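Local structure of RavO (Legionella pneumophila subsp. pneumophila, 6DM4) at residues M9-V14 / L99-T104; F39-S44 / V56-S61; I71-N76 / T106-Q111. The protein binds a phosphotyrosine peptide of human Shc1 through the SH2 domain that makes up this chain, probably as part of recognising host phosphoproteins. All blocks are in the same frame, centred on the assembly; numbering follows the deposited sequence.

Contact 1: M9-V14 / L99-T104; sequences MEEIFV and LGVMAT
E11 reaches across from helix 4-13 to V101 in the first turn of helix 101-119, the long C-terminal helix of this SH2 domain, and its carboxylate takes up a backbone N-H at the start of that helix. The V101 N to E11 OE2 bond is 3.0 Å long and close to straight (164° at the hydrogen), with the donor sitting well above the carboxylate plane, about 44° out of it. The glutamate chain is extended beyond CG, and the carboxylate lies against V101, E11 OE1 3.5 Å from V101 CG2. A water lying by E11 OE2 accepts from M102 N at 2.8 Å. A negative charge here, at the amino end of a long helix, would be expected to gain from the helix dipole. G100 fills the N-cap position just before it, its CA 3.7 Å from E11 OE2.

Next to the polar pair the contact turns apolar. V101 has CG1 anti to its backbone N (chi1 174°), and that methyl meets I12 CG1 at 4.0 Å, the two side chains crossing at about a right angle. M102 CG lies 3.6 Å from E11 O; beyond it the chain bends at chi2 and chi3, and I12 and M102 both go on to pack against L41 of strand 40-43. E10, which does not touch 99-104, forms a salt bridge with R23 of the second subunit. Within the helical turn itself, G100 O accepts from both T104 N and T104 OG1, the hydroxyl 2.8 Å from G100 O and lying above the carbonyl plane.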
loop_
_atom_site.group_PDB
_atom_site.type_symbol
_atom_site.label_atom_id
_atom_site.label_comp_id
_atom_site.label_asym_id
_atom_site.label_seq_id
_atom_site.Cartn_x
_atom_site.Cartn_y
_atom_site.Cartn_z
ATOM N N MET A 9 2.762 -5.360 1.517
ATOM C CA MET A 9 1.810 -4.449 0.892
ATOM C C MET A 9 2.417 -3.068 0.710
ATOM O O MET A 9 2.205 -2.422 -0.323
ATOM C CB MET A 9 0.538 -4.357 1.731
ATOM C CG MET A 9 -0.335 -5.590 1.659
ATOM S SD MET A 9 -1.602 -5.549 2.933
ATOM C CE MET A 9 -2.162 -3.856 2.802
ATOM N N GLU A 10 3.164 -2.595 1.710
ATOM C CA GLU A 10 3.869 -1.323 1.584
ATOM C C GLU A 10 4.773 -1.325 0.361
ATOM O O GLU A 10 4.763 -0.379 -0.435
ATOM C CB GLU A 10 4.682 -1.044 2.854
ATOM C CG GLU A 10 5.282 0.364 2.936
ATOM C CD GLU A 10 6.428 0.460 3.943
ATOM O OE1 GLU A 10 7.272 -0.459 3.969
ATOM O OE2 GLU A 10 6.489 1.443 4.712
ATOM N N GLU A 11 5.560 -2.391 0.192
ATOM C CA GLU A 11 6.496 -2.463 -0.924
ATOM C C GLU A 11 5.765 -2.387 -2.259
ATOM O O GLU A 11 6.245 -1.748 -3.201
ATOM C CB GLU A 11 7.311 -3.755 -0.831
ATOM C CG GLU A 11 8.762 -3.546 -0.421
ATOM C CD GLU A 11 9.528 -4.851 -0.275
ATOM O OE1 GLU A 11 9.271 -5.594 0.696
ATOM O OE2 GLU A 11 10.392 -5.134 -1.133
ATOM N N ILE A 12 4.596 -3.021 -2.354
ATOM C CA ILE A 12 3.852 -3.031 -3.612
ATOM C C ILE A 12 3.155 -1.697 -3.837
ATOM O O ILE A 12 3.251 -1.104 -4.918
ATOM C CB ILE A 12 2.849 -4.202 -3.630
ATOM C CG1 ILE A 12 3.583 -5.543 -3.601
ATOM C CG2 ILE A 12 1.926 -4.133 -4.862
ATOM C CD1 ILE A 12 2.653 -6.738 -3.598
ATOM N N PHE A 13 2.446 -1.201 -2.822
ATOM C CA PHE A 13 1.552 -0.067 -3.027
ATOM C C PHE A 13 2.292 1.251 -3.211
ATOM O O PHE A 13 1.714 2.194 -3.765
ATOM C CB PHE A 13 0.572 0.049 -1.860
ATOM C CG PHE A 13 -0.429 -1.073 -1.797
ATOM C CD1 PHE A 13 -0.761 -1.788 -2.935
ATOM C CD2 PHE A 13 -1.041 -1.408 -0.599
ATOM C CE1 PHE A 13 -1.683 -2.821 -2.878
ATOM C CE2 PHE A 13 -1.965 -2.440 -0.533
ATOM C CZ PHE A 13 -2.287 -3.147 -1.671
ATOM N N VAL A 14 3.546 1.356 -2.761
ATOM C CA VAL A 14 4.302 2.586 -3.003
ATOM C C VAL A 14 4.959 2.603 -4.372
ATOM O O VAL A 14 5.459 3.655 -4.792
ATOM C CB VAL A 14 5.402 2.839 -1.948
ATOM C CG1 VAL A 14 4.847 2.746 -0.532
ATOM C CG2 VAL A 14 6.552 1.859 -2.131
ATOM N N LEU A 99 16.608 -8.441 -4.034
ATOM C CA LEU A 99 16.312 -7.013 -4.012
ATOM C C LEU A 99 14.875 -6.702 -3.603
ATOM O O LEU A 99 14.479 -5.531 -3.618
ATOM C CB LEU A 99 16.616 -6.383 -5.372
ATOM C CG LEU A 99 18.092 -6.144 -5.693
ATOM C CD1 LEU A 99 18.236 -5.434 -7.032
ATOM C CD2 LEU A 99 18.764 -5.348 -4.586
ATOM N N GLY A 100 14.090 -7.703 -3.241
ATOM C CA GLY A 100 12.815 -7.453 -2.606
ATOM C C GLY A 100 11.627 -7.837 -3.472
ATOM O O GLY A 100 11.751 -8.460 -4.534
ATOM N N VAL A 101 10.451 -7.439 -2.986
ATOM C CA VAL A 101 9.201 -7.941 -3.545
ATOM C C VAL A 101 8.979 -7.393 -4.948
ATOM O O VAL A 101 8.634 -8.139 -5.872
ATOM C CB VAL A 101 8.023 -7.600 -2.615
ATOM C CG1 VAL A 101 6.704 -7.991 -3.265
ATOM C CG2 VAL A 101 8.193 -8.293 -1.273
ATOM N N MET A 102 9.162 -6.083 -5.132
ATOM C CA MET A 102 8.930 -5.512 -6.456
ATOM C C MET A 102 9.939 -6.052 -7.459
ATOM O O MET A 102 9.595 -6.315 -8.617
ATOM C CB MET A 102 8.991 -3.985 -6.408
ATOM C CG MET A 102 7.666 -3.279 -6.115
ATOM S SD MET A 102 6.226 -3.881 -7.040
ATOM C CE MET A 102 6.840 -3.851 -8.729
ATOM N N ALA A 103 11.191 -6.232 -7.031
ATOM C CA ALA A 103 12.175 -6.871 -7.899
ATOM C C ALA A 103 11.743 -8.276 -8.278
ATOM O O ALA A 103 12.031 -8.737 -9.390
ATOM C CB ALA A 103 13.546 -6.905 -7.224
ATOM N N THR A 104 11.032 -8.962 -7.378
ATOM C CA THR A 104 10.569 -10.316 -7.658
ATOM C C THR A 104 9.413 -10.305 -8.647
ATOM O O THR A 104 9.443 -11.008 -9.666
ATOM C CB THR A 104 10.150 -11.006 -6.358
ATOM O OG1 THR A 104 11.259 -11.033 -5.450
ATOM C CG2 THR A 104 9.693 -12.426 -6.638
HETATM O O HOH W 1 10.034 -4.152 -3.320
#

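Contact 2: F39-S44 / V56-S61; sequences FILRWS and VFIAAS
L41 and A60 meet on the face of the two antiparallel strands that packs against helices 4-13 and 101-119, L41 CD2 resting 3.7 Å from A60 CB in a non-hydrogen-bonded pair. L41 CB also touches I58 CG2. Farther along, W43 has its CG anti to the backbone N (chi1 -171°), and the six-membered end of its indole reaches back to V56, CZ3 to V56 CG1 at 4.0 Å, the two side chains crossing at about a right angle; I58 CD1 comes near the same ring obliquely. F13 of helix 4-13 covers this patch, and helix 101-119 packs on the L41 and A60 end.

Between the strands, I40 and S61 exchange two backbone hydrogen bonds, and R42 and A59 exchange two more, R42 N to A59 O being 2.8 Å. The bonding then weakens, since S44 N is 3.4 Å from F57 O. S44 still packs tightly there, its CB 3.5 Å from F57 CB.

On the opposite side of the strands from L41 lie A59, S61 and the arginine R42. R42 CG sits between its backbone N and carbonyl carbon (chi1 53°), and the chain runs extended to NE. A59 CB stands over the centre of one guanidinium face, 3.5 Å from R42 CZ, while S61 OG lies at the edge, in plane, accepting from R42 NE at 2.9 Å along a nearly straight bond (165°). S61 OG and R42 NH2 both bond S70 OG as well, which, with the NE bond, would help hold the guanidinium's rotation. R42 NH2 and S44 OG each hydrogen-bond the phosphotyrosine of the bound Shc1 peptide, and A59 packs on it: this is the phosphotyrosine pocket of an SH2 domain, F39-I40-L41-R42 corresponding to the FLVR motif and R42 to its arginine.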
loop_
_atom_site.group_PDB
_atom_site.type_symbol
_atom_site.label_atom_id
_atom_site.label_comp_id
_atom_site.label_asym_id
_atom_site.label_seq_id
_atom_site.Cartn_x
_atom_site.Cartn_y
_atom_site.Cartn_z
ATOM N N PHE A 39 4.271 -3.022 -17.558
ATOM C CA PHE A 39 3.191 -3.694 -16.849
ATOM C C PHE A 39 2.634 -2.749 -15.801
ATOM O O PHE A 39 3.251 -1.737 -15.465
ATOM C CB PHE A 39 3.656 -5.008 -16.192
ATOM C CG PHE A 39 4.600 -4.819 -15.030
ATOM C CD1 PHE A 39 5.968 -4.715 -15.239
ATOM C CD2 PHE A 39 4.121 -4.771 -13.728
ATOM C CE1 PHE A 39 6.842 -4.552 -14.166
ATOM C CE2 PHE A 39 4.991 -4.603 -12.648
ATOM C CZ PHE A 39 6.350 -4.493 -12.871
ATOM N N ILE A 40 1.450 -3.088 -15.296
ATOM C CA ILE A 40 0.912 -2.434 -14.112
ATOM C C ILE A 40 0.573 -3.483 -13.066
ATOM O O ILE A 40 0.379 -4.663 -13.363
ATOM C CB ILE A 40 -0.330 -1.581 -14.418
ATOM C CG1 ILE A 40 -1.473 -2.455 -14.958
ATOM C CG2 ILE A 40 0.045 -0.473 -15.359
ATOM C CD1 ILE A 40 -2.793 -1.704 -15.160
ATOM N N LEU A 41 0.495 -3.023 -11.826
ATOM C CA LEU A 41 -0.098 -3.767 -10.730
ATOM C C LEU A 41 -1.380 -3.063 -10.304
ATOM O O LEU A 41 -1.518 -1.843 -10.456
ATOM C CB LEU A 41 0.866 -3.874 -9.549
ATOM C CG LEU A 41 2.166 -4.618 -9.857
ATOM C CD1 LEU A 41 3.136 -4.498 -8.711
ATOM C CD2 LEU A 41 1.869 -6.073 -10.141
ATOM N N ARG A 42 -2.328 -3.837 -9.791
ATOM C CA ARG A 42 -3.636 -3.271 -9.494
ATOM C C ARG A 42 -4.318 -4.125 -8.446
ATOM O O ARG A 42 -3.933 -5.271 -8.200
ATOM C CB ARG A 42 -4.516 -3.181 -10.749
ATOM C CG ARG A 42 -4.634 -4.494 -11.499
ATOM C CD ARG A 42 -5.461 -4.345 -12.760
ATOM N NE ARG A 42 -5.537 -5.589 -13.520
ATOM C CZ ARG A 42 -6.337 -6.601 -13.209
ATOM N NH1 ARG A 42 -7.132 -6.514 -12.149
ATOM N NH2 ARG A 42 -6.355 -7.697 -13.961
ATOM N N TRP A 43 -5.352 -3.550 -7.842
ATOM C CA TRP A 43 -6.156 -4.273 -6.868
ATOM C C TRP A 43 -6.995 -5.332 -7.586
ATOM O O TRP A 43 -7.796 -5.007 -8.463
ATOM C CB TRP A 43 -7.027 -3.282 -6.103
ATOM C CG TRP A 43 -7.764 -3.816 -4.906
ATOM C CD1 TRP A 43 -9.087 -4.144 -4.847
ATOM C CD2 TRP A 43 -7.238 -4.035 -3.587
ATOM N NE1 TRP A 43 -9.415 -4.564 -3.586
ATOM C CE2 TRP A 43 -8.299 -4.515 -2.792
ATOM C CE3 TRP A 43 -5.974 -3.889 -3.005
ATOM C CZ2 TRP A 43 -8.136 -4.844 -1.447
ATOM C CZ3 TRP A 43 -5.813 -4.217 -1.668
ATOM C CH2 TRP A 43 -6.888 -4.689 -0.904
ATOM N N SER A 44 -6.791 -6.597 -7.226
ATOM C CA SER A 44 -7.395 -7.717 -7.938
ATOM C C SER A 44 -8.881 -7.851 -7.631
ATOM O O SER A 44 -9.340 -7.545 -6.525
ATOM C CB SER A 44 -6.680 -9.022 -7.572
ATOM O OG SER A 44 -7.437 -10.159 -7.956
ATOM N N VAL A 56 -4.472 -11.381 0.469
ATOM C CA VAL A 56 -4.739 -10.129 -0.229
ATOM C C VAL A 56 -4.285 -10.317 -1.668
ATOM O O VAL A 56 -3.154 -10.750 -1.915
ATOM C CB VAL A 56 -4.013 -8.949 0.438
ATOM C CG1 VAL A 56 -4.155 -7.685 -0.405
ATOM C CG2 VAL A 56 -4.558 -8.720 1.839
ATOM N N PHE A 57 -5.165 -10.013 -2.617
ATOM C CA PHE A 57 -4.936 -10.349 -4.014
ATOM C C PHE A 57 -4.489 -9.115 -4.790
ATOM O O PHE A 57 -5.104 -8.048 -4.685
ATOM C CB PHE A 57 -6.197 -10.942 -4.641
ATOM C CG PHE A 57 -6.617 -12.257 -4.037
ATOM C CD1 PHE A 57 -6.074 -13.445 -4.490
ATOM C CD2 PHE A 57 -7.569 -12.302 -3.030
ATOM C CE1 PHE A 57 -6.468 -14.660 -3.939
ATOM C CE2 PHE A 57 -7.963 -13.506 -2.480
ATOM C CZ PHE A 57 -7.411 -14.686 -2.934
ATOM N N ILE A 58 -3.421 -9.273 -5.566
ATOM C CA ILE A 58 -2.886 -8.225 -6.426
ATOM C C ILE A 58 -2.734 -8.806 -7.821
ATOM O O ILE A 58 -2.174 -9.895 -7.982
ATOM C CB ILE A 58 -1.530 -7.699 -5.921
ATOM C CG1 ILE A 58 -1.622 -7.278 -4.453
ATOM C CG2 ILE A 58 -1.056 -6.545 -6.800
ATOM C CD1 ILE A 58 -2.565 -6.141 -4.212
ATOM N N ALA A 59 -3.224 -8.087 -8.829
ATOM C CA ALA A 59 -3.090 -8.535 -10.203
ATOM C C ALA A 59 -2.053 -7.697 -10.935
ATOM O O ALA A 59 -1.899 -6.501 -10.677
ATOM C CB ALA A 59 -4.427 -8.467 -10.954
ATOM N N ALA A 60 -1.328 -8.347 -11.837
ATOM C CA ALA A 60 -0.514 -7.659 -12.824
ATOM C C ALA A 60 -1.222 -7.696 -14.172
ATOM O O ALA A 60 -1.967 -8.630 -14.468
ATOM C CB ALA A 60 0.864 -8.305 -12.945
ATOM N N SER A 61 -0.993 -6.670 -14.985
ATOM C CA SER A 61 -1.519 -6.629 -16.342
ATOM C C SER A 61 -0.440 -6.100 -17.272
ATOM O O SER A 61 0.348 -5.232 -16.886
ATOM C CB SER A 61 -2.778 -5.754 -16.446
ATOM O OG SER A 61 -3.865 -6.350 -15.758
#

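Contact 3: I71-N76 / T106-Q111; sequences IRYGIN and TQHITQ
Y73 turns the edge of its ring toward the face of H108, in the modelled conformer of H108, as an offset edge-to-face pair with centroids 5.2 Å apart and planes at 75°. H108 ND1 lies at the edge of the tyrosine ring, in its plane, and Y73 OH in turn lies near the plane of the imidazole. The modelled separation of Y73 OH and H108 ND1, 2.4 Å, is very short for a hydrogen bond, and either group could be the donor. I71 CG2 touches the imidazole edge, 4.2 Å from H108 CE1. Because H108 was built in two conformers, that short length, the ring pair and the I71 contact are all doubtful in detail.

Beside the tyrosine, I109 CG1 approaches obliquely, 3.4 Å from Y73 OH, and I71 CD1 meets I109 CG1 at 4.3 Å.

Here a central strand and the C-terminal helix of the SH2 domain pack together, next to where an apolar side chain of the bound peptide meets I71. Helix segment 106-111 runs nearly antiparallel to the strand, the axes 10.7 Å apart, and I109 continues onto A60 and F62 of strand 55-64, while Y73 also touches L81 of strand 81-84.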
loop_
_atom_site.group_PDB
_atom_site.type_symbol
_atom_site.label_atom_id
_atom_site.label_comp_id
_atom_site.label_asym_id
_atom_site.label_seq_id
_atom_site.Cartn_x
_atom_site.Cartn_y
_atom_site.Cartn_z
ATOM N N ILE A 71 -1.965 -11.526 -14.554
ATOM C CA ILE A 71 -1.494 -12.558 -13.635
ATOM C C ILE A 71 -2.007 -12.193 -12.253
ATOM O O ILE A 71 -1.904 -11.034 -11.840
ATOM C CB ILE A 71 0.044 -12.661 -13.616
ATOM C CG1 ILE A 71 0.612 -12.808 -15.024
ATOM C CG2 ILE A 71 0.496 -13.824 -12.729
ATOM C CD1 ILE A 71 2.110 -12.589 -15.075
ATOM N N ARG A 72 -2.559 -13.164 -11.534
ATOM C CA ARG A 72 -3.066 -12.905 -10.193
ATOM C C ARG A 72 -2.066 -13.388 -9.149
ATOM O O ARG A 72 -1.568 -14.515 -9.235
ATOM C CB ARG A 72 -4.423 -13.571 -9.969
ATOM C CG ARG A 72 -5.030 -13.209 -8.620
ATOM C CD ARG A 72 -6.339 -13.920 -8.384
ATOM N NE ARG A 72 -7.357 -13.497 -9.340
ATOM C CZ ARG A 72 -8.493 -14.153 -9.547
ATOM N NH1 ARG A 72 -8.746 -15.261 -8.861
ATOM N NH2 ARG A 72 -9.374 -13.707 -10.437
ATOM N N TYR A 73 -1.782 -12.530 -8.168
ATOM C CA TYR A 73 -0.892 -12.851 -7.062
ATOM C C TYR A 73 -1.643 -12.739 -5.743
ATOM O O TYR A 73 -2.638 -12.017 -5.634
ATOM C CB TYR A 73 0.332 -11.921 -7.037
ATOM C CG TYR A 73 1.185 -12.040 -8.274
ATOM C CD1 TYR A 73 2.087 -13.088 -8.425
ATOM C CD2 TYR A 73 1.081 -11.113 -9.297
ATOM C CE1 TYR A 73 2.863 -13.200 -9.558
ATOM C CE2 TYR A 73 1.848 -11.217 -10.435
ATOM C CZ TYR A 73 2.730 -12.258 -10.566
ATOM O OH TYR A 73 3.491 -12.353 -11.708
ATOM N N GLY A 74 -1.150 -13.453 -4.740
ATOM C CA GLY A 74 -1.741 -13.407 -3.416
ATOM C C GLY A 74 -0.670 -13.307 -2.352
ATOM O O GLY A 74 0.424 -13.858 -2.490
ATOM N N ILE A 75 -1.000 -12.587 -1.281
ATOM C CA ILE A 75 -0.144 -12.447 -0.107
ATOM C C ILE A 75 -0.905 -12.986 1.095
ATOM O O ILE A 75 -2.021 -12.534 1.375
ATOM C CB ILE A 75 0.265 -10.981 0.134
ATOM C CG1 ILE A 75 0.796 -10.338 -1.147
ATOM C CG2 ILE A 75 1.297 -10.888 1.261
ATOM C CD1 ILE A 75 0.814 -8.815 -1.089
ATOM N N ASN A 76 -0.306 -13.934 1.814
ATOM C CA ASN A 76 -0.994 -14.499 2.964
ATOM C C ASN A 76 -0.698 -13.669 4.215
ATOM O O ASN A 76 0.068 -12.705 4.180
ATOM C CB ASN A 76 -0.649 -15.986 3.138
ATOM C CG ASN A 76 0.793 -16.247 3.596
ATOM O OD1 ASN A 76 1.489 -15.375 4.118
ATOM N ND2 ASN A 76 1.228 -17.488 3.418
ATOM N N THR A 106 8.559 -8.011 -10.715
ATOM C CA THR A 106 9.019 -7.539 -12.018
ATOM C C THR A 106 9.585 -8.686 -12.849
ATOM O O THR A 106 9.288 -8.808 -14.045
ATOM C CB THR A 106 10.058 -6.434 -11.840
ATOM O OG1 THR A 106 9.444 -5.306 -11.205
ATOM C CG2 THR A 106 10.614 -6.001 -13.189
ATOM N N GLN A 107 10.395 -9.546 -12.229
ATOM C CA GLN A 107 10.947 -10.684 -12.959
ATOM C C GLN A 107 9.860 -11.677 -13.353
ATOM O O GLN A 107 9.863 -12.188 -14.476
ATOM C CB GLN A 107 12.028 -11.376 -12.125
ATOM C CG GLN A 107 13.279 -10.541 -11.955
ATOM C CD GLN A 107 13.908 -10.182 -13.287
ATOM O OE1 GLN A 107 14.060 -11.034 -14.161
ATOM N NE2 GLN A 107 14.289 -8.919 -13.442
ATOM N N HIS A 108 8.925 -11.967 -12.448
ATOM C CA HIS A 108 7.867 -12.928 -12.756
ATOM C C HIS A 108 6.974 -12.422 -13.879
ATOM O O HIS A 108 6.533 -13.201 -14.733
ATOM C CB HIS A 108 7.039 -13.212 -11.500
ATOM C CG HIS A 108 6.135 -14.401 -11.620
ATOM N ND1 HIS A 108 4.848 -14.312 -12.104
ATOM C CD2 HIS A 108 6.326 -15.702 -11.297
ATOM C CE1 HIS A 108 4.288 -15.509 -12.085
ATOM N NE2 HIS A 108 5.165 -16.370 -11.600
ATOM N N ILE A 109 6.699 -11.116 -13.896
ATOM C CA ILE A 109 5.794 -10.547 -14.890
ATOM C C ILE A 109 6.491 -10.379 -16.235
ATOM O O ILE A 109 5.949 -10.758 -17.279
ATOM C CB ILE A 109 5.225 -9.207 -14.382
ATOM C CG1 ILE A 109 4.313 -9.434 -13.181
ATOM C CG2 ILE A 109 4.444 -8.502 -15.489
ATOM C CD1 ILE A 109 4.246 -8.258 -12.221
ATOM N N THR A 110 7.689 -9.787 -16.242
ATOM C CA THR A 110 8.335 -9.486 -17.516
ATOM C C THR A 110 8.826 -10.748 -18.211
ATOM O O THR A 110 8.771 -10.833 -19.443
ATOM C CB THR A 110 9.490 -8.504 -17.321
ATOM O OG1 THR A 110 10.459 -9.066 -16.437
ATOM C CG2 THR A 110 8.983 -7.182 -16.748
ATOM N N GLN A 111 9.299 -11.739 -17.452
ATOM C CA GLN A 111 9.659 -13.009 -18.068
ATOM C C GLN A 111 8.428 -13.707 -18.628
ATOM O O GLN A 111 8.490 -14.315 -19.703
ATOM C CB GLN A 111 10.378 -13.907 -17.056
ATOM C CG GLN A 111 11.771 -13.426 -16.665
ATOM C CD GLN A 111 12.520 -14.428 -15.791
ATOM O OE1 GLN A 111 12.337 -15.641 -15.912
ATOM N NE2 GLN A 111 13.374 -13.917 -14.909
#

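Along the chain, contact 2 (39-44 with 56-61) is nested inside the loop closed by contact 1, whereas contacts 1 and 3 interleave their segments, both ending on helix 101-119. Contacts 2 and 3 have centres about 8 Å apart and share the antiparallel sheet, because strands 55-64 and 67-76 are neighbours in it, with a probable hydrogen bond from A60 N to I71 O; contact 1 lies about 12 Å from contact 2 and 11 Å from contact 3, which it meets through I12 on I75. Together they set helices 4-13 and 101-119 against the sheet whose other face receives the phosphotyrosine, while contacts 1 and 2 also touch the second subunit.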